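Local coordinates for uncharacterized protein (Nostoc punctiforme, PDB 2QDR) that is of uncharacterized function but, as a cupin-clan protein with a double-stranded beta-helix fold, is probably a dioxygenase, at residues G217-L222 with L280-V285. Numbering follows the deposited sequence.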
# COMPACT_ATOMS: atom_id res chain seq x y z
N GLY A 217 17.30 -5.15 20.44
CA GLY A 217 16.88 -6.39 21.11
C GLY A 217 15.63 -6.07 21.92
O GLY A 217 15.25 -4.91 22.02
N GLY A 218 14.97 -7.06 22.49
CA GLY A 218 13.78 -6.76 23.26
C GLY A 218 12.98 -7.89 23.85
O GLY A 218 13.45 -9.03 23.93
N VAL A 219 11.78 -7.54 24.29
CA VAL A 219 10.84 -8.44 24.89
C VAL A 219 9.55 -8.34 24.12
O VAL A 219 9.13 -7.23 23.76
CB VAL A 219 10.49 -7.98 26.31
CG1 VAL A 219 9.71 -9.08 27.05
CG2 VAL A 219 11.74 -7.63 27.06
N TRP A 220 8.90 -9.48 23.89
CA TRP A 220 7.62 -9.50 23.19
C TRP A 220 6.88 -10.80 23.40
O TRP A 220 7.46 -11.78 23.84
CB TRP A 220 7.79 -9.29 21.68
CG TRP A 220 8.58 -10.36 20.98
CD1 TRP A 220 8.13 -11.59 20.59
CD2 TRP A 220 9.93 -10.26 20.55
NE1 TRP A 220 9.13 -12.28 19.96
CE2 TRP A 220 10.25 -11.49 19.93
CE3 TRP A 220 10.90 -9.27 20.62
CZ2 TRP A 220 11.51 -11.75 19.38
CZ3 TRP A 220 12.15 -9.52 20.09
CH2 TRP A 220 12.44 -10.75 19.46
N LEU A 221 5.59 -10.77 23.07
CA LEU A 221 4.72 -11.93 23.11
C LEU A 221 4.59 -12.36 21.67
O LEU A 221 4.44 -11.50 20.80
CB LEU A 221 3.34 -11.62 23.70
CG LEU A 221 3.17 -11.79 25.22
CD1 LEU A 221 4.36 -11.26 26.01
CD2 LEU A 221 1.88 -11.13 25.66
N LEU A 222 4.70 -13.67 21.44
CA LEU A 222 4.59 -14.27 20.11
C LEU A 222 3.36 -15.16 20.07
O LEU A 222 3.22 -16.06 20.90
CB LEU A 222 5.82 -15.13 19.78
CG LEU A 222 5.88 -15.81 18.39
CD1 LEU A 222 5.98 -14.80 17.28
CD2 LEU A 222 7.07 -16.77 18.32
N LEU A 280 0.76 -19.19 22.63
CA LEU A 280 1.21 -17.87 23.08
C LEU A 280 2.51 -18.09 23.83
O LEU A 280 2.59 -18.98 24.68
CB LEU A 280 0.19 -17.20 23.99
CG LEU A 280 0.51 -15.79 24.52
CD1 LEU A 280 0.77 -14.81 23.41
CD2 LEU A 280 -0.64 -15.30 25.42
N PHE A 281 3.51 -17.26 23.54
CA PHE A 281 4.83 -17.38 24.12
C PHE A 281 5.48 -16.07 24.53
O PHE A 281 5.48 -15.13 23.75
CB PHE A 281 5.76 -17.99 23.07
CG PHE A 281 5.29 -19.30 22.50
CD1 PHE A 281 4.48 -19.34 21.37
CD2 PHE A 281 5.66 -20.50 23.09
CE1 PHE A 281 4.04 -20.54 20.86
CE2 PHE A 281 5.23 -21.70 22.57
CZ PHE A 281 4.42 -21.71 21.45
N PHE A 282 6.05 -16.01 25.73
CA PHE A 282 6.77 -14.84 26.21
C PHE A 282 8.18 -15.06 25.70
O PHE A 282 8.76 -16.11 25.98
CB PHE A 282 6.77 -14.75 27.74
CG PHE A 282 7.60 -13.62 28.29
CD1 PHE A 282 7.04 -12.37 28.51
CD2 PHE A 282 8.94 -13.82 28.65
CE1 PHE A 282 7.80 -11.32 29.05
CE2 PHE A 282 9.70 -12.78 29.20
CZ PHE A 282 9.13 -11.53 29.39
N VAL A 283 8.73 -14.11 24.95
CA VAL A 283 10.06 -14.24 24.37
C VAL A 283 10.91 -13.03 24.68
O VAL A 283 10.40 -11.92 24.75
CB VAL A 283 9.99 -14.40 22.84
CG1 VAL A 283 11.38 -14.69 22.25
CG2 VAL A 283 9.02 -15.51 22.47
N ARG A 284 12.22 -13.25 24.83
CA ARG A 284 13.15 -12.19 25.11
C ARG A 284 14.45 -12.47 24.32
O ARG A 284 15.02 -13.55 24.45
CB ARG A 284 13.30 -12.10 26.63
CG ARG A 284 13.94 -10.86 27.10
CD ARG A 284 13.57 -10.49 28.54
NE ARG A 284 14.11 -11.36 29.58
CZ ARG A 284 15.19 -11.12 30.33
NH1 ARG A 284 15.91 -10.01 30.20
NH2 ARG A 284 15.55 -11.99 31.25
N VAL A 285 14.87 -11.53 23.47
CA VAL A 285 16.04 -11.65 22.57
C VAL A 285 16.95 -10.43 22.68
O VAL A 285 16.46 -9.31 22.62
CB VAL A 285 15.57 -11.83 21.09
CG1 VAL A 285 16.73 -11.88 20.12
CG2 VAL A 285 14.74 -13.09 20.94
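Trp220 and Val283 face each other as a hydrogen-bonded pair, the middle one of three that join antiparallel strands 218-222 and 280-285. Trp220 N donates to Val283 O (3.0 Å), and Val283 N returns a bond to Trp220 O. Gly218 with Val285 and Leu222 with Phe281 repeat this reciprocal pairing, giving six backbone bonds.

The CG of Trp220 sits between its backbone N and carbonyl carbon (chi1 63°), and from there the indole comes nearer the other strand. Its five-membered ring receives the CB of Val283 in an off-centre CH-pi contact, 4.1 Å from the ring centroid, while CH2 reaches Val285 CG2 at 3.6 Å. The branched valines suit a broad aromatic surface. The indole also makes a cation-pi contact with Lys207 and meets the ring of Trp209, both of strand 205-212. An alanine in place of Trp220 would probably open a gap beside Val283 and Val285 and take from Lys207 its cation-pi partner. On this face the Leu222 side chain lies about 4 Å from a bound ligand of unknown identity.

On the other face, Val219 spreads its two methyls between neighbours: CG1 meets CZ of the Phe282 ring (3.4 Å), and CG2 lies against CD of Arg284 (3.7 Å). Leu221 adds its CD1 near Phe282 CD1 (3.8 Å). Phe282 also meets the ring of Phe116 and touches Leu157 and Met159 of strand 154-160, joining this face to the other large sheet.

Arg284 runs alongside Val219 with its aliphatic part, then bends at chi3 (70°), and its guanidinium forms salt bridges with Glu241 and Glu114. The two strands thus form the middle of a cupin-type sheet whose apolar side chains pack on both faces, while the one buried charge among them is likely balanced by the carboxylates that grip it.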